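PDB 3LIC: sensor protein from Shewanella oneidensis, which probably senses an extracellular signal through its PDC-fold domain and relays it across the membrane as a histidine kinase of a two-component system. Local coordinates for residues A[14-17]-A[18-22]; A[77-81]-A[82-86]; A[234-237]-A[238-242]. All blocks are in the same frame, centred on the assembly; numbering follows the deposited sequence.

The three contacts are local ones, spread along an elongated two-sheet sensor. Interactions 1 and 3 share the five-stranded end: the helical segment 14-22 packs on strands 241-248 and 255-261, and the hairpin 234-242 leads into the first of these. Their centres are 21 Å apart and their nearest atoms about 7 Å, so they do not touch. Interaction 2 sits at the end of strand 74-79 in the six-stranded sheet of the first PDC sensor domain, across the chain's centre, 44 Å from interaction 1 and 50 Å from interaction 3, centre to centre. Helix 2-46 runs on from interaction 1 toward that domain, so it physically connects the two ends.

Interaction 1 of 3, residues A[14-17]-A[18-22]; sequences LAQE and SSHSA
The carbonyl oxygen Gln16 O takes two N-H groups from one residue. His20 N reaches it at 3.0 Å in the ordinary i to i+4 helix bond, nearly straight at 172°. The imidazole then folds back: with CG on the side of its own backbone N and anti to the carbonyl carbon, the ring is set beside Gln16 O, and its rotation about the CB-CG bond turns ND1 to 2.7 Å from that same Gln16 O, though the bent angle of 127° makes this second bond weak. Gln16's side chain runs alongside the ring, its amide plane turned 74° from the imidazole, and its OE1 comes no nearer than 4.0 Å to His20 CE1.

One step back along the helix, a water bridges Ala15 O and Ser18 OG. It donates to Ala15 O at 2.7 Å and hydrogen-bonds Ser18 OG at 2.8 Å, while Ala15 O also accepts Ser19 N in the regular helical bond. Besides the water, Ser18 OG hydrogen-bonds Ser245 OG of strand 241-248. Ser21, also on a buried part of the helix, hydrogen-bonds through OG to Leu176 O. Leu14 packs against Leu243, Val258 and Val260.

This is about two and a half turns of helix 2-46, laid on strands 241-248 and 255-261. The chemistry divides accordingly: the exposed His20 turns ND1 to the helix's own backbone, at Gln16 O, whereas the buried serines tie the helix to the fold behind it. ND1 serving as a donor to a carbonyl implies that this nitrogen probably carries the ring proton.

Interaction 2 of 3, residues A[77-81]-A[82-86]; sequences IAFKP and NTFPN
Lys80 to Thr83 form a type II beta turn that ends strand 74-79, closed by Thr83 N donating to Lys80 O at 3.3 Å; Asn82 occupies the third position with a positive phi. The Thr83 hydroxyl adds a second and shorter bond, OG1 to Lys80 O at 2.7 Å. Keeping OG1 on the side of its own backbone N and anti to the carbonyl carbon (chi1 -58°) turns it back into the bend, and it meets the carbonyl from the same face of its plane as the amide does. Thr83 OG1 also lies against Phe79 CB.

Next along the chain, Phe84 drives its ring edge into the face of Phe79 in a T-shaped stack, centroids 5.0 Å apart and planes at 67°. Its CE2 stands 3.7 Å above the plane of the Phe79 ring, over the centre. Lys80 NZ hydrogen-bonds Tyr159 O, and the Asn82 backbone bonds to that of Lys88.

A doubly bonded carbonyl and an aromatic edge thus both hold the chain where it leaves the sheet of the first PDC sensor domain; Thr83 OG1 doubles the turn bond while its CG2 covers a face of Phe84.

Interaction 3 of 3, residues A[234-237]-A[238-242]; sequences FVDD and KGTVY
Strands 230-235 and 241-248 join here in a tight beta hairpin, whose type I turn from Asp236 to Gly239 runs into a G1 bulge at Gly239, with positive phi. The packed part lies on the face carrying Phe234 and Tyr242, a hydrogen-bonded antiparallel pair in which Tyr242 N points almost straight at Phe234 O, at 2.7 Å. Their rings are nearly parallel, 10° apart, but slid so far that they barely overlap. What meets the Phe234 face is instead the aliphatic Tyr242 CB, in a CH-pi contact 4.0 Å from the ring centroid. Phe220 stacks on Phe234, and Met259 of the adjoining strand touches the side chains of both Phe234 and Tyr242. On the reverse face Val235 and Val241 make a slighter contact, CG1 to CG2.

The loose, solvent side is confined to Asp237 and Lys238, whose charged ends point outward; Lys238 NZ stays 6.8 Å from Asp236 OD2, too far for a salt bridge. The turn's backbone is well tied: Asp236 N donates to Thr240 O, and Gly239 N to Asp236 O. Asp236 CG lies between its own backbone N and carbonyl carbon (chi1 68°), which turns the carboxylate back toward Thr240 and Lys238. OD2 takes a weak, long bond from Tyr242 OH at the ring's edge, while OD1 accepts a weak bond from Lys238 N and a firmer one from Thr240 N at 2.9 Å, the latter on its syn side and 35° out of the carboxylate plane.

Interaction 1 of 3, residues A[14-17]-A[18-22]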
loop_
_atom_site.group_PDB
_atom_site.type_symbol
_atom_site.label_atom_id
_atom_site.label_comp_id
_atom_site.label_asym_id
_atom_site.label_seq_id
_atom_site.Cartn_x
_atom_site.Cartn_y
_atom_site.Cartn_z
ATOM N N LEU A 14 4.869 -22.477 -6.715
ATOM C CA LEU A 14 4.076 -21.248 -6.652
ATOM C C LEU A 14 3.671 -20.986 -5.212
ATOM O O LEU A 14 3.658 -19.813 -4.825
ATOM C CB LEU A 14 2.837 -21.253 -7.577
ATOM C CG LEU A 14 3.095 -21.068 -9.072
ATOM C CD1 LEU A 14 1.842 -21.454 -9.866
ATOM C CD2 LEU A 14 3.580 -19.643 -9.521
ATOM N N ALA A 15 3.361 -22.044 -4.435
ATOM C CA ALA A 15 2.925 -21.872 -3.022
ATOM C C ALA A 15 4.081 -21.312 -2.220
ATOM O O ALA A 15 3.873 -20.520 -1.292
ATOM C CB ALA A 15 2.476 -23.193 -2.373
ATOM N N GLN A 16 5.296 -21.750 -2.547
ATOM C CA GLN A 16 6.415 -21.259 -1.816
ATOM C C GLN A 16 6.609 -19.773 -2.146
ATOM O O GLN A 16 6.899 -18.978 -1.256
ATOM C CB GLN A 16 7.675 -22.044 -2.109
ATOM C CG GLN A 16 7.892 -23.191 -1.107
ATOM C CD GLN A 16 9.295 -23.715 -1.196
ATOM O OE1 GLN A 16 10.121 -23.493 -0.293
ATOM N NE2 GLN A 16 9.599 -24.361 -2.306
ATOM N N GLU A 17 6.453 -19.405 -3.412
ATOM C CA GLU A 17 6.684 -18.038 -3.799
ATOM C C GLU A 17 5.708 -17.089 -3.187
ATOM O O GLU A 17 6.106 -16.027 -2.756
ATOM C CB GLU A 17 6.581 -17.897 -5.297
ATOM C CG GLU A 17 7.807 -18.375 -5.946
ATOM C CD GLU A 17 7.660 -18.431 -7.426
ATOM O OE1 GLU A 17 6.976 -17.559 -7.988
ATOM O OE2 GLU A 17 8.227 -19.359 -8.043
ATOM N N SER A 18 4.422 -17.435 -3.191
ATOM C CA SER A 18 3.393 -16.546 -2.715
ATOM C C SER A 18 3.522 -16.427 -1.173
ATOM O O SER A 18 3.363 -15.365 -0.592
ATOM C CB SER A 18 2.029 -17.067 -3.138
ATOM O OG SER A 18 1.780 -18.250 -2.410
ATOM N N SER A 19 3.840 -17.529 -0.515
ATOM C CA SER A 19 4.089 -17.519 0.919
ATOM C C SER A 19 5.279 -16.630 1.327
ATOM O O SER A 19 5.165 -15.874 2.268
ATOM C CB SER A 19 4.393 -18.931 1.364
ATOM O OG SER A 19 4.670 -18.918 2.734
ATOM N N HIS A 20 6.429 -16.770 0.653
ATOM C CA HIS A 20 7.596 -15.883 0.863
ATOM C C HIS A 20 7.270 -14.388 0.570
ATOM O O HIS A 20 7.669 -13.492 1.318
ATOM C CB HIS A 20 8.806 -16.325 0.018
ATOM C CG HIS A 20 9.456 -17.606 0.498
ATOM N ND1 HIS A 20 8.759 -18.796 0.651
ATOM C CD2 HIS A 20 10.742 -17.892 0.832
ATOM C CE1 HIS A 20 9.581 -19.748 1.060
ATOM N NE2 HIS A 20 10.788 -19.225 1.182
ATOM N N SER A 21 6.576 -14.142 -0.532
ATOM C CA SER A 21 6.157 -12.811 -0.912
ATOM C C SER A 21 5.104 -12.181 0.009
ATOM O O SER A 21 5.131 -10.963 0.216
ATOM C CB SER A 21 5.616 -12.837 -2.314
ATOM O OG SER A 21 6.730 -12.781 -3.151
ATOM N N ALA A 22 4.179 -12.984 0.531
ATOM C CA ALA A 22 3.213 -12.464 1.513
ATOM C C ALA A 22 4.009 -12.040 2.746
ATOM O O ALA A 22 3.675 -11.135 3.477
ATOM C CB ALA A 22 2.136 -13.581 1.906
HETATM O O HOH W 1 1.524 -19.827 -0.118
#

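Interaction 2 of 3, residues A[77-81]-A[82-86]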
loop_
_atom_site.group_PDB
_atom_site.type_symbol
_atom_site.label_atom_id
_atom_site.label_comp_id
_atom_site.label_asym_id
_atom_site.label_seq_id
_atom_site.Cartn_x
_atom_site.Cartn_y
_atom_site.Cartn_z
ATOM N N ILE A 77 3.104 15.306 7.575
ATOM C CA ILE A 77 2.552 15.709 8.855
ATOM C C ILE A 77 1.484 16.749 8.587
ATOM O O ILE A 77 1.802 17.880 8.250
ATOM C CB ILE A 77 3.599 16.338 9.764
ATOM C CG1 ILE A 77 4.690 15.307 10.074
ATOM C CG2 ILE A 77 2.868 16.956 11.077
ATOM C CD1 ILE A 77 5.798 15.874 10.929
ATOM N N ALA A 78 0.210 16.364 8.759
ATOM C CA ALA A 78 -0.908 17.128 8.249
ATOM C C ALA A 78 -1.816 17.548 9.424
ATOM O O ALA A 78 -2.175 16.712 10.246
ATOM C CB ALA A 78 -1.633 16.306 7.234
ATOM N N PHE A 79 -2.124 18.841 9.560
ATOM C CA PHE A 79 -2.857 19.339 10.771
ATOM C C PHE A 79 -4.328 19.635 10.449
ATOM O O PHE A 79 -4.639 19.967 9.307
ATOM C CB PHE A 79 -2.192 20.610 11.394
ATOM C CG PHE A 79 -0.788 20.369 11.911
ATOM C CD1 PHE A 79 -0.564 19.989 13.230
ATOM C CD2 PHE A 79 0.279 20.466 11.075
ATOM C CE1 PHE A 79 0.711 19.744 13.670
ATOM C CE2 PHE A 79 1.570 20.222 11.514
ATOM C CZ PHE A 79 1.784 19.870 12.807
ATOM N N LYS A 80 -5.215 19.488 11.432
ATOM C CA LYS A 80 -6.595 19.969 11.281
ATOM C C LYS A 80 -6.637 21.437 10.808
ATOM O O LYS A 80 -5.770 22.222 11.166
ATOM C CB LYS A 80 -7.316 19.903 12.608
ATOM C CG LYS A 80 -8.316 18.824 12.766
ATOM C CD LYS A 80 -9.054 19.055 14.102
ATOM C CE LYS A 80 -10.315 18.204 14.213
ATOM N NZ LYS A 80 -9.975 16.810 14.583
ATOM N N PRO A 81 -7.667 21.809 10.035
ATOM C CA PRO A 81 -7.855 23.206 9.601
ATOM C C PRO A 81 -7.765 24.184 10.791
ATOM O O PRO A 81 -8.469 23.991 11.771
ATOM C CB PRO A 81 -9.285 23.204 9.049
ATOM C CG PRO A 81 -9.605 21.763 8.720
ATOM C CD PRO A 81 -8.851 20.967 9.750
ATOM N N ASN A 82 -6.890 25.197 10.727
ATOM C CA ASN A 82 -6.885 26.255 11.761
ATOM C C ASN A 82 -6.274 25.906 13.110
ATOM O O ASN A 82 -6.486 26.630 14.101
ATOM C CB ASN A 82 -8.306 26.809 11.993
ATOM C CG ASN A 82 -8.823 27.535 10.787
ATOM O OD1 ASN A 82 -9.833 27.165 10.196
ATOM N ND2 ASN A 82 -8.059 28.491 10.346
ATOM N N THR A 83 -5.517 24.810 13.135
ATOM C CA THR A 83 -4.709 24.471 14.300
ATOM C C THR A 83 -3.870 25.667 14.695
ATOM O O THR A 83 -3.797 25.999 15.852
ATOM C CB THR A 83 -3.780 23.279 13.994
ATOM O OG1 THR A 83 -4.571 22.174 13.583
ATOM C CG2 THR A 83 -3.042 22.880 15.207
ATOM N N PHE A 84 -3.241 26.316 13.723
ATOM C CA PHE A 84 -2.337 27.450 13.985
ATOM C C PHE A 84 -2.872 28.756 13.370
ATOM O O PHE A 84 -3.619 28.707 12.400
ATOM C CB PHE A 84 -0.958 27.172 13.396
ATOM C CG PHE A 84 -0.352 25.902 13.867
ATOM C CD1 PHE A 84 -0.043 25.728 15.214
ATOM C CD2 PHE A 84 -0.128 24.863 12.978
ATOM C CE1 PHE A 84 0.493 24.573 15.648
ATOM C CE2 PHE A 84 0.412 23.679 13.415
ATOM C CZ PHE A 84 0.743 23.535 14.752
ATOM N N PRO A 85 -2.482 29.925 13.937
ATOM C CA PRO A 85 -3.021 31.238 13.471
ATOM C C PRO A 85 -2.539 31.547 12.055
ATOM O O PRO A 85 -1.407 31.183 11.706
ATOM C CB PRO A 85 -2.420 32.247 14.474
ATOM C CG PRO A 85 -2.003 31.421 15.676
ATOM C CD PRO A 85 -1.568 30.080 15.094
ATOM N N ASN A 86 -3.389 32.169 11.234
ATOM C CA ASN A 86 -2.979 32.600 9.859
ATOM C C ASN A 86 -2.663 31.492 8.838
ATOM O O ASN A 86 -2.111 31.762 7.767
ATOM C CB ASN A 86 -1.767 33.552 9.914
ATOM C CG ASN A 86 -2.012 34.759 10.808
ATOM O OD1 ASN A 86 -1.072 35.293 11.430
ATOM N ND2 ASN A 86 -3.283 35.185 10.897
#

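Interaction 3 of 3, residues A[234-237]-A[238-242]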
loop_
_atom_site.group_PDB
_atom_site.type_symbol
_atom_site.label_atom_id
_atom_site.label_comp_id
_atom_site.label_asym_id
_atom_site.label_seq_id
_atom_site.Cartn_x
_atom_site.Cartn_y
_atom_site.Cartn_z
ATOM N N PHE A 234 -6.862 -20.118 -13.691
ATOM C CA PHE A 234 -7.800 -19.127 -14.182
ATOM C C PHE A 234 -7.373 -18.673 -15.560
ATOM O O PHE A 234 -6.236 -18.954 -15.951
ATOM C CB PHE A 234 -7.946 -17.960 -13.193
ATOM C CG PHE A 234 -6.906 -16.923 -13.329
ATOM C CD1 PHE A 234 -6.999 -15.962 -14.326
ATOM C CD2 PHE A 234 -5.850 -16.865 -12.438
ATOM C CE1 PHE A 234 -6.054 -14.975 -14.439
ATOM C CE2 PHE A 234 -4.908 -15.892 -12.560
ATOM C CZ PHE A 234 -5.014 -14.939 -13.566
ATOM N N VAL A 235 -8.311 -18.067 -16.303
ATOM C CA VAL A 235 -8.017 -17.381 -17.585
ATOM C C VAL A 235 -8.176 -15.841 -17.481
ATOM O O VAL A 235 -9.015 -15.321 -16.709
ATOM C CB VAL A 235 -8.888 -17.910 -18.778
ATOM C CG1 VAL A 235 -8.909 -19.419 -18.796
ATOM C CG2 VAL A 235 -10.302 -17.366 -18.692
ATOM N N ASP A 236 -7.364 -15.113 -18.245
ATOM C CA ASP A 236 -7.537 -13.664 -18.331
ATOM C C ASP A 236 -8.404 -13.379 -19.553
ATOM O O ASP A 236 -8.885 -14.330 -20.204
ATOM C CB ASP A 236 -6.198 -12.913 -18.381
ATOM C CG ASP A 236 -5.411 -13.161 -19.669
ATOM O OD1 ASP A 236 -5.855 -13.875 -20.619
ATOM O OD2 ASP A 236 -4.292 -12.631 -19.714
ATOM N N ASP A 237 -8.586 -12.089 -19.878
ATOM C CA ASP A 237 -9.405 -11.664 -21.032
ATOM C C ASP A 237 -8.941 -12.216 -22.405
ATOM O O ASP A 237 -9.776 -12.490 -23.281
ATOM C CB ASP A 237 -9.509 -10.137 -21.047
ATOM C CG ASP A 237 -9.597 -9.552 -19.627
ATOM O OD1 ASP A 237 -10.309 -10.168 -18.789
ATOM O OD2 ASP A 237 -8.954 -8.495 -19.337
ATOM N N LYS A 238 -7.637 -12.387 -22.614
ATOM C CA LYS A 238 -7.170 -12.884 -23.907
ATOM C C LYS A 238 -7.256 -14.390 -23.966
ATOM O O LYS A 238 -6.886 -15.015 -24.975
ATOM C CB LYS A 238 -5.740 -12.432 -24.194
ATOM C CG LYS A 238 -5.596 -10.909 -24.472
ATOM C CD LYS A 238 -5.201 -10.058 -23.203
ATOM C CE LYS A 238 -4.263 -8.859 -23.571
ATOM N NZ LYS A 238 -4.712 -8.041 -24.760
ATOM N N GLY A 239 -7.730 -14.978 -22.862
ATOM C CA GLY A 239 -7.891 -16.422 -22.785
ATOM C C GLY A 239 -6.591 -17.154 -22.491
ATOM O O GLY A 239 -6.450 -18.341 -22.799
ATOM N N THR A 240 -5.628 -16.461 -21.888
ATOM C CA THR A 240 -4.441 -17.163 -21.397
ATOM C C THR A 240 -4.738 -17.820 -20.028
ATOM O O THR A 240 -5.269 -17.164 -19.118
ATOM C CB THR A 240 -3.241 -16.204 -21.270
ATOM O OG1 THR A 240 -3.109 -15.469 -22.488
ATOM C CG2 THR A 240 -1.920 -16.971 -20.935
ATOM N N VAL A 241 -4.412 -19.107 -19.896
ATOM C CA VAL A 241 -4.550 -19.828 -18.613
ATOM C C VAL A 241 -3.331 -19.615 -17.703
ATOM O O VAL A 241 -2.183 -19.790 -18.152
ATOM C CB VAL A 241 -4.698 -21.364 -18.856
ATOM C CG1 VAL A 241 -5.138 -22.090 -17.571
ATOM C CG2 VAL A 241 -5.721 -21.595 -19.937
ATOM N N TYR A 242 -3.579 -19.250 -16.447
ATOM C CA TYR A 242 -2.531 -19.097 -15.442
ATOM C C TYR A 242 -2.698 -20.170 -14.387
ATOM O O TYR A 242 -3.814 -20.550 -14.079
ATOM C CB TYR A 242 -2.656 -17.739 -14.746
ATOM C CG TYR A 242 -2.315 -16.579 -15.626
ATOM C CD1 TYR A 242 -1.081 -15.938 -15.524
ATOM C CD2 TYR A 242 -3.218 -16.118 -16.547
ATOM C CE1 TYR A 242 -0.756 -14.866 -16.349
ATOM C CE2 TYR A 242 -2.921 -15.085 -17.355
ATOM C CZ TYR A 242 -1.696 -14.451 -17.260
ATOM O OH TYR A 242 -1.443 -13.389 -18.086
#